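Local structure of enterocine A immunity protein (Enterococcus faecium, 2BL8) at residues A[8-11]-A[12-16]; A[30-33]-A[34-38]; A[69-72]-A[73-76]. The protein confers immunity to the antimicrobial activity of the pediocin-like bacteriocin enterocin A on the bacterium that carries it. All coordinates share one frame; numbering follows the deposited sequence.

How the interactions relate
Followed from the N terminus, the three contacts lie in series and none nests within or crosses another; each closes only a turn of helix within its own continuous segment. Interaction 1 lies on helix 5-17, interaction 2 on the next helix in the chain, 25-38, and interaction 3 at the start of helix 71-84. Helix 5-17 stands between the other two. Val-9, His-10 and Tyr-13 pack against Leu-31, Tyr-35 and Leu-38, whereas Ile-8, Asp-15 and Ile-16 meet Tyr-72, Gln-73 and Leu-76, Asp-15 OD2 probably accepting a hydrogen bond from Gln-73 NE2. Interactions 2 and 3 do not touch; their centres lie about 19 Å apart.

Interaction 1 of 3, residues A[8-11]-A[12-16]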
loop_
_atom_site.group_PDB
_atom_site.type_symbol
_atom_site.label_atom_id
_atom_site.label_comp_id
_atom_site.label_asym_id
_atom_site.label_seq_id
_atom_site.Cartn_x
_atom_site.Cartn_y
_atom_site.Cartn_z
ATOM N N ILE A 8 3.714 -0.784 -8.780
ATOM C CA ILE A 8 3.640 0.129 -7.648
ATOM C C ILE A 8 4.283 -0.467 -6.399
ATOM O O ILE A 8 5.027 0.214 -5.698
ATOM C CB ILE A 8 2.184 0.514 -7.340
ATOM C CG1 ILE A 8 1.547 1.174 -8.570
ATOM C CG2 ILE A 8 2.144 1.454 -6.147
ATOM C CD1 ILE A 8 2.244 2.424 -9.040
ATOM N N VAL A 9 4.013 -1.740 -6.130
ATOM C CA VAL A 9 4.592 -2.405 -4.966
ATOM C C VAL A 9 6.107 -2.443 -5.103
ATOM O O VAL A 9 6.832 -2.159 -4.148
ATOM C CB VAL A 9 4.064 -3.849 -4.820
ATOM C CG1 VAL A 9 4.863 -4.597 -3.764
ATOM C CG2 VAL A 9 2.596 -3.823 -4.435
ATOM N N HIS A 10 6.578 -2.801 -6.295
ATOM C CA HIS A 10 8.010 -2.874 -6.565
ATOM C C HIS A 10 8.637 -1.497 -6.363
ATOM O O HIS A 10 9.689 -1.375 -5.737
ATOM C CB HIS A 10 8.245 -3.359 -8.000
ATOM C CG HIS A 10 9.652 -3.797 -8.272
ATOM N ND1 HIS A 10 10.000 -4.514 -9.398
ATOM C CD2 HIS A 10 10.796 -3.626 -7.568
ATOM C CE1 HIS A 10 11.296 -4.767 -9.374
ATOM N NE2 HIS A 10 11.804 -4.239 -8.273
ATOM N N GLU A 11 7.984 -0.461 -6.877
ATOM C CA GLU A 11 8.502 0.896 -6.741
ATOM C C GLU A 11 8.509 1.381 -5.294
ATOM O O GLU A 11 9.453 2.042 -4.861
ATOM C CB GLU A 11 7.696 1.858 -7.617
ATOM C CG GLU A 11 7.805 1.556 -9.107
ATOM C CD GLU A 11 6.931 2.452 -9.966
ATOM O OE1 GLU A 11 5.857 2.880 -9.491
ATOM O OE2 GLU A 11 7.310 2.717 -11.125
ATOM N N LEU A 12 7.464 1.048 -4.546
ATOM C CA LEU A 12 7.381 1.463 -3.149
ATOM C C LEU A 12 8.469 0.741 -2.351
ATOM O O LEU A 12 9.138 1.343 -1.508
ATOM C CB LEU A 12 5.992 1.142 -2.582
ATOM C CG LEU A 12 5.667 1.608 -1.159
ATOM C CD1 LEU A 12 5.814 3.123 -1.059
ATOM C CD2 LEU A 12 4.246 1.190 -0.803
ATOM N N TYR A 13 8.656 -0.543 -2.637
ATOM C CA TYR A 13 9.665 -1.341 -1.948
ATOM C C TYR A 13 11.052 -0.749 -2.177
ATOM O O TYR A 13 11.802 -0.511 -1.231
ATOM C CB TYR A 13 9.655 -2.784 -2.462
ATOM C CG TYR A 13 10.668 -3.674 -1.769
ATOM C CD1 TYR A 13 10.282 -4.539 -0.749
ATOM C CD2 TYR A 13 12.023 -3.610 -2.100
ATOM C CE1 TYR A 13 11.217 -5.322 -0.071
ATOM C CE2 TYR A 13 12.966 -4.383 -1.427
ATOM C CZ TYR A 13 12.553 -5.237 -0.413
ATOM O OH TYR A 13 13.480 -6.004 0.260
ATOM N N ASN A 14 11.387 -0.525 -3.444
ATOM C CA ASN A 14 12.691 0.018 -3.805
ATOM C C ASN A 14 12.950 1.398 -3.230
ATOM O O ASN A 14 14.057 1.688 -2.781
ATOM C CB ASN A 14 12.843 0.054 -5.329
ATOM C CG ASN A 14 13.192 -1.303 -5.907
ATOM O OD1 ASN A 14 13.057 -2.329 -5.239
ATOM N ND2 ASN A 14 13.639 -1.317 -7.157
ATOM N N ASP A 15 11.934 2.255 -3.233
ATOM C CA ASP A 15 12.113 3.604 -2.707
ATOM C C ASP A 15 12.416 3.579 -1.211
ATOM O O ASP A 15 13.270 4.322 -0.726
ATOM C CB ASP A 15 10.866 4.453 -2.955
ATOM C CG ASP A 15 11.135 5.931 -2.769
ATOM O OD1 ASP A 15 11.836 6.508 -3.624
ATOM O OD2 ASP A 15 10.666 6.509 -1.766
ATOM N N ILE A 16 11.710 2.723 -0.483
ATOM C CA ILE A 16 11.901 2.602 0.957
ATOM C C ILE A 16 13.209 1.888 1.286
ATOM O O ILE A 16 13.942 2.295 2.194
ATOM C CB ILE A 16 10.728 1.820 1.609
ATOM C CG1 ILE A 16 9.453 2.666 1.571
ATOM C CG2 ILE A 16 11.075 1.453 3.053
ATOM C CD1 ILE A 16 8.208 1.928 2.047
#
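His-10 and Asn-14, one helical turn apart on helix 5-17, form the main side-chain meeting in 8-16. The amide stands almost upright against the imidazole, the two planes 85° apart. Asn-14 OD1 approaches the ring edge in its plane, 3.5 Å from His-10 CD2, so an oxygen lies beside a ring carbon. The amide nitrogen is lifted out of the ring plane, Asn-14 ND2 being 3.6 Å from His-10 NE2. The first torsions help to bring the groups together: the imidazole is swung to the side opposite its own backbone nitrogen (chi1 -165°), while Asn-14 CG lies anti to its carbonyl carbon (chi1 -79°), over the preceding turn. Asn-14 CG consequently also lies 3.5 Å from His-10 O.

That carbonyl accepts from Asn-14 N at 3.0 Å. The bond belongs to the regular i+4 to i series of the alpha-helix, in which the backbone N of Leu-12, Tyr-13 and Asp-15 donates to the O of Ile-8, Val-9 and Glu-11 respectively. The CB atoms of Leu-12, Tyr-13 and Asp-15 rest near these same acceptors; Tyr-13 CB is 3.3 Å from Val-9 O.

Beyond the helix, the side chains divide between two neighbours, for helix 5-17 packs between helices 25-38 and 71-84 in an antiparallel four-helix bundle. Val-9 and Tyr-13 meet helix 25-38, and the His-10 ring makes an edge-to-face contact with Tyr-35. Ile-8 and Glu-11 touch helix 71-84, to which Asp-15 also turns.

The chemistry implies a division of labour: backbone bonds carry the local structure of the turn, while the His-10 and Asn-14 side chains add close van der Waals and dipolar contact. The carboxylate of Asp-15 directs its polar grip to Gln-73 on a different helix, joining helical regularity to tertiary packing.

Interaction 2 of 3, residues A[30-33]-A[34-38]; sequences VLQK and VYLKL
Val-34 opens its segment by meeting Val-30 one turn back: the two methyls Val-34 CG2 and Val-30 CG1 lie 4.2 Å apart. The first torsion of Val-34 (chi1 174°) sends CG1 anti to the backbone nitrogen and leaves CG2 over the preceding turn, 3.2 Å from Val-30 O. That carbonyl also accepts from Val-34 N at 2.9 Å.

Next, Tyr-35 N bonds to Leu-31 O, while the ring leads away from the turn toward helix 5-17, where Lys-6 is a neighbour. Leu-36 N donates to Gln-32 O. The Gln-32 chain bends at chi2 (70°), turning its amide end forward, across the leucine branch, with Gln-32 NE2 3.7 Å from Leu-36 CG.

Lys-37 continues the pattern, its backbone nitrogen bonded to Lys-33 O at 3.2 Å. The two lysine chains run side by side in the same direction, their methylenes approaching at 4.0 Å between Lys-33 CE and Lys-37 CE. Their ammonium groups diverge somewhat, with 5.6 Å from Lys-33 NZ to Lys-37 NZ; this proximity would probably cost some electrostatic energy. Leu-38 reaches helix 5-17.

The whole is one alpha-helix of an antiparallel four-helix bundle: Val-30 and Leu-31 pack on helix 48-64, which Lys-37 also touches at Leu-50, whereas the exposed face carries Lys-33 and also the apolar Leu-36.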
loop_
_atom_site.group_PDB
_atom_site.type_symbol
_atom_site.label_atom_id
_atom_site.label_comp_id
_atom_site.label_asym_id
_atom_site.label_seq_id
_atom_site.Cartn_x
_atom_site.Cartn_y
_atom_site.Cartn_z
ATOM N N VAL A 30 6.676 -7.270 4.276
ATOM C CA VAL A 30 5.293 -7.405 3.842
ATOM C C VAL A 30 5.163 -7.073 2.358
ATOM O O VAL A 30 4.484 -7.780 1.614
ATOM C CB VAL A 30 4.359 -6.489 4.659
ATOM C CG1 VAL A 30 2.975 -6.474 4.038
ATOM C CG2 VAL A 30 4.271 -6.997 6.095
ATOM N N LEU A 31 5.812 -5.998 1.924
ATOM C CA LEU A 31 5.758 -5.622 0.517
ATOM C C LEU A 31 6.305 -6.761 -0.336
ATOM O O LEU A 31 5.754 -7.081 -1.391
ATOM C CB LEU A 31 6.566 -4.345 0.276
ATOM C CG LEU A 31 5.912 -3.067 0.804
ATOM C CD1 LEU A 31 6.900 -1.913 0.692
ATOM C CD2 LEU A 31 4.641 -2.774 0.015
ATOM N N GLN A 32 7.389 -7.374 0.132
ATOM C CA GLN A 32 8.004 -8.481 -0.585
ATOM C C GLN A 32 7.000 -9.611 -0.758
ATOM O O GLN A 32 6.808 -10.118 -1.862
ATOM C CB GLN A 32 9.219 -9.001 0.186
ATOM C CG GLN A 32 9.817 -10.266 -0.415
ATOM C CD GLN A 32 10.504 -10.013 -1.739
ATOM O OE1 GLN A 32 11.587 -9.430 -1.785
ATOM N NE2 GLN A 32 9.877 -10.448 -2.826
ATOM N N LYS A 33 6.365 -9.993 0.347
ATOM C CA LYS A 33 5.375 -11.064 0.363
ATOM C C LYS A 33 4.222 -10.783 -0.593
ATOM O O LYS A 33 3.773 -11.672 -1.318
ATOM C CB LYS A 33 4.840 -11.241 1.787
ATOM C CG LYS A 33 3.872 -12.403 1.968
ATOM C CD LYS A 33 3.481 -12.558 3.433
ATOM C CE LYS A 33 2.543 -13.739 3.640
ATOM N NZ LYS A 33 2.189 -13.922 5.079
ATOM N N VAL A 34 3.738 -9.545 -0.588
ATOM C CA VAL A 34 2.634 -9.157 -1.459
ATOM C C VAL A 34 3.035 -9.238 -2.932
ATOM O O VAL A 34 2.267 -9.725 -3.766
ATOM C CB VAL A 34 2.161 -7.721 -1.125
ATOM C CG1 VAL A 34 1.104 -7.262 -2.118
ATOM C CG2 VAL A 34 1.600 -7.689 0.277
ATOM N N TYR A 35 4.240 -8.767 -3.242
ATOM C CA TYR A 35 4.753 -8.782 -4.610
ATOM C C TYR A 35 4.736 -10.195 -5.179
ATOM O O TYR A 35 4.252 -10.421 -6.288
ATOM C CB TYR A 35 6.188 -8.252 -4.657
ATOM C CG TYR A 35 6.746 -8.178 -6.061
ATOM C CD1 TYR A 35 6.410 -7.130 -6.914
ATOM C CD2 TYR A 35 7.587 -9.181 -6.549
ATOM C CE1 TYR A 35 6.893 -7.079 -8.221
ATOM C CE2 TYR A 35 8.075 -9.140 -7.852
ATOM C CZ TYR A 35 7.724 -8.090 -8.682
ATOM O OH TYR A 35 8.194 -8.060 -9.976
ATOM N N LEU A 36 5.278 -11.140 -4.418
ATOM C CA LEU A 36 5.315 -12.533 -4.853
ATOM C C LEU A 36 3.907 -13.064 -5.129
ATOM O O LEU A 36 3.686 -13.769 -6.118
ATOM C CB LEU A 36 6.020 -13.393 -3.799
ATOM C CG LEU A 36 7.523 -13.114 -3.657
ATOM C CD1 LEU A 36 8.080 -13.875 -2.465
ATOM C CD2 LEU A 36 8.249 -13.506 -4.939
ATOM N N LYS A 37 2.956 -12.726 -4.262
ATOM C CA LYS A 37 1.577 -13.171 -4.446
ATOM C C LYS A 37 0.959 -12.590 -5.712
ATOM O O LYS A 37 0.209 -13.272 -6.412
ATOM C CB LYS A 37 0.717 -12.779 -3.240
ATOM C CG LYS A 37 1.055 -13.530 -1.970
ATOM C CD LYS A 37 0.031 -13.254 -0.882
ATOM C CE LYS A 37 0.327 -14.067 0.366
ATOM N NZ LYS A 37 0.384 -15.524 0.059
ATOM N N LEU A 38 1.277 -11.332 -6.003
ATOM C CA LEU A 38 0.746 -10.661 -7.185
ATOM C C LEU A 38 1.262 -11.259 -8.493
ATOM O O LEU A 38 0.733 -10.965 -9.561
ATOM C CB LEU A 38 1.073 -9.163 -7.135
ATOM C CG LEU A 38 0.334 -8.338 -6.073
ATOM C CD1 LEU A 38 0.868 -6.916 -6.054
ATOM C CD2 LEU A 38 -1.157 -8.336 -6.369
#

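Interaction 3 of 3, residues A[69-72]-A[73-76]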
loop_
_atom_site.group_PDB
_atom_site.type_symbol
_atom_site.label_atom_id
_atom_site.label_comp_id
_atom_site.label_asym_id
_atom_site.label_seq_id
_atom_site.Cartn_x
_atom_site.Cartn_y
_atom_site.Cartn_z
ATOM N N PHE A 69 5.761 8.493 5.896
ATOM C CA PHE A 69 6.115 8.209 4.511
ATOM C C PHE A 69 6.386 9.542 3.825
ATOM O O PHE A 69 5.847 10.572 4.226
ATOM C CB PHE A 69 4.956 7.522 3.788
ATOM C CG PHE A 69 4.652 6.143 4.293
ATOM C CD1 PHE A 69 5.573 5.118 4.141
ATOM C CD2 PHE A 69 3.436 5.868 4.913
ATOM C CE1 PHE A 69 5.292 3.833 4.594
ATOM C CE2 PHE A 69 3.142 4.587 5.371
ATOM C CZ PHE A 69 4.072 3.567 5.212
ATOM N N THR A 70 7.221 9.529 2.792
ATOM C CA THR A 70 7.502 10.762 2.068
ATOM C C THR A 70 6.273 11.069 1.221
ATOM O O THR A 70 5.427 10.198 1.010
ATOM C CB THR A 70 8.725 10.614 1.137
ATOM O OG1 THR A 70 8.460 9.617 0.142
ATOM C CG2 THR A 70 9.952 10.208 1.937
ATOM N N GLU A 71 6.171 12.303 0.741
ATOM C CA GLU A 71 5.037 12.704 -0.087
ATOM C C GLU A 71 4.893 11.759 -1.283
ATOM O O GLU A 71 3.785 11.355 -1.640
ATOM C CB GLU A 71 5.240 14.138 -0.583
ATOM C CG GLU A 71 4.069 14.721 -1.351
ATOM C CD GLU A 71 3.331 15.787 -0.564
ATOM O OE1 GLU A 71 3.997 16.719 -0.067
ATOM O OE2 GLU A 71 2.089 15.698 -0.450
ATOM N N TYR A 72 6.019 11.403 -1.890
ATOM C CA TYR A 72 6.022 10.508 -3.041
ATOM C C TYR A 72 5.547 9.103 -2.667
ATOM O O TYR A 72 4.767 8.491 -3.399
ATOM C CB TYR A 72 7.430 10.454 -3.642
ATOM C CG TYR A 72 7.611 9.415 -4.725
ATOM C CD1 TYR A 72 6.783 9.393 -5.850
ATOM C CD2 TYR A 72 8.610 8.448 -4.622
ATOM C CE1 TYR A 72 6.946 8.428 -6.843
ATOM C CE2 TYR A 72 8.781 7.484 -5.609
ATOM C CZ TYR A 72 7.950 7.478 -6.711
ATOM O OH TYR A 72 8.121 6.516 -7.677
ATOM N N GLN A 73 6.019 8.592 -1.533
ATOM C CA GLN A 73 5.609 7.267 -1.075
ATOM C C GLN A 73 4.103 7.253 -0.800
ATOM O O GLN A 73 3.422 6.272 -1.102
ATOM C CB GLN A 73 6.395 6.872 0.179
ATOM C CG GLN A 73 7.868 6.599 -0.102
ATOM C CD GLN A 73 8.699 6.437 1.157
ATOM O OE1 GLN A 73 8.241 6.729 2.260
ATOM N NE2 GLN A 73 9.936 5.982 0.993
ATOM N N GLU A 74 3.585 8.347 -0.239
ATOM C CA GLU A 74 2.158 8.473 0.055
ATOM C C GLU A 74 1.369 8.422 -1.240
ATOM O O GLU A 74 0.279 7.842 -1.299
ATOM C CB GLU A 74 1.867 9.794 0.773
ATOM C CG GLU A 74 2.336 9.841 2.213
ATOM C CD GLU A 74 2.217 11.228 2.827
ATOM O OE1 GLU A 74 1.681 12.143 2.164
ATOM O OE2 GLU A 74 2.662 11.399 3.981
ATOM N N GLU A 75 1.926 9.040 -2.275
ATOM C CA GLU A 75 1.306 9.064 -3.588
ATOM C C GLU A 75 1.281 7.664 -4.197
ATOM O O GLU A 75 0.296 7.274 -4.827
ATOM C CB GLU A 75 2.047 10.064 -4.481
ATOM C CG GLU A 75 1.728 11.505 -4.080
ATOM C CD GLU A 75 2.809 12.501 -4.437
ATOM O OE1 GLU A 75 3.699 12.175 -5.250
ATOM O OE2 GLU A 75 2.756 13.630 -3.899
ATOM N N LEU A 76 2.351 6.900 -4.001
ATOM C CA LEU A 76 2.382 5.537 -4.512
ATOM C C LEU A 76 1.326 4.700 -3.785
ATOM O O LEU A 76 0.621 3.910 -4.408
ATOM C CB LEU A 76 3.760 4.907 -4.310
ATOM C CG LEU A 76 4.877 5.479 -5.185
ATOM C CD1 LEU A 76 6.202 4.828 -4.803
ATOM C CD2 LEU A 76 4.550 5.241 -6.655
#
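Thr-70 and Gln-73 clasp each other through two hydrogen bonds that form the capping box of helix 71-84. Thr-70 OG1 accepts from Gln-73 N at 3.1 Å; in return, Thr-70 N donates to Gln-73 OE1 at 3.0 Å. This second bond is straight at the hydrogen (166°), yet its donor stands well above the amide's carbonyl plane. With chi1 at 62°, the threonine hydroxyl sits between its own backbone nitrogen and carbonyl carbon, facing the first turn. The other end of the glutamine amide is committed too, since Gln-73 NE2 donates to Asp-15 OD2 on helix 5-17.

Backbone bonding starts at the cap: Glu-74 N reaches Thr-70 O at 2.9 Å, followed by Glu-75 to Glu-71 and Leu-76 to Tyr-72.

Farther out, Gln-73 OE1 also lies at the edge of the Phe-69 ring, in its plane, 3.6 Å from CD1 of Phe-69. One turn after Tyr-72, Leu-76 CD1 makes a CH-pi contact over one face of the Tyr-72 ring, 4.0 Å from its centroid and offset toward the rim. Glu-71 OE2 lies 4.1 Å from Glu-75 OE2 and 4.4 Å from Glu-74 OE1.

The carboxylate of Glu-71 probably feels repulsion from those of Glu-74 and Glu-75, but their place in the first turn should let the helix dipole offset part of that cost. The two-way cap meanwhile engages backbone N-H groups at the helix start, and its glutamine extends the network to helix 5-17.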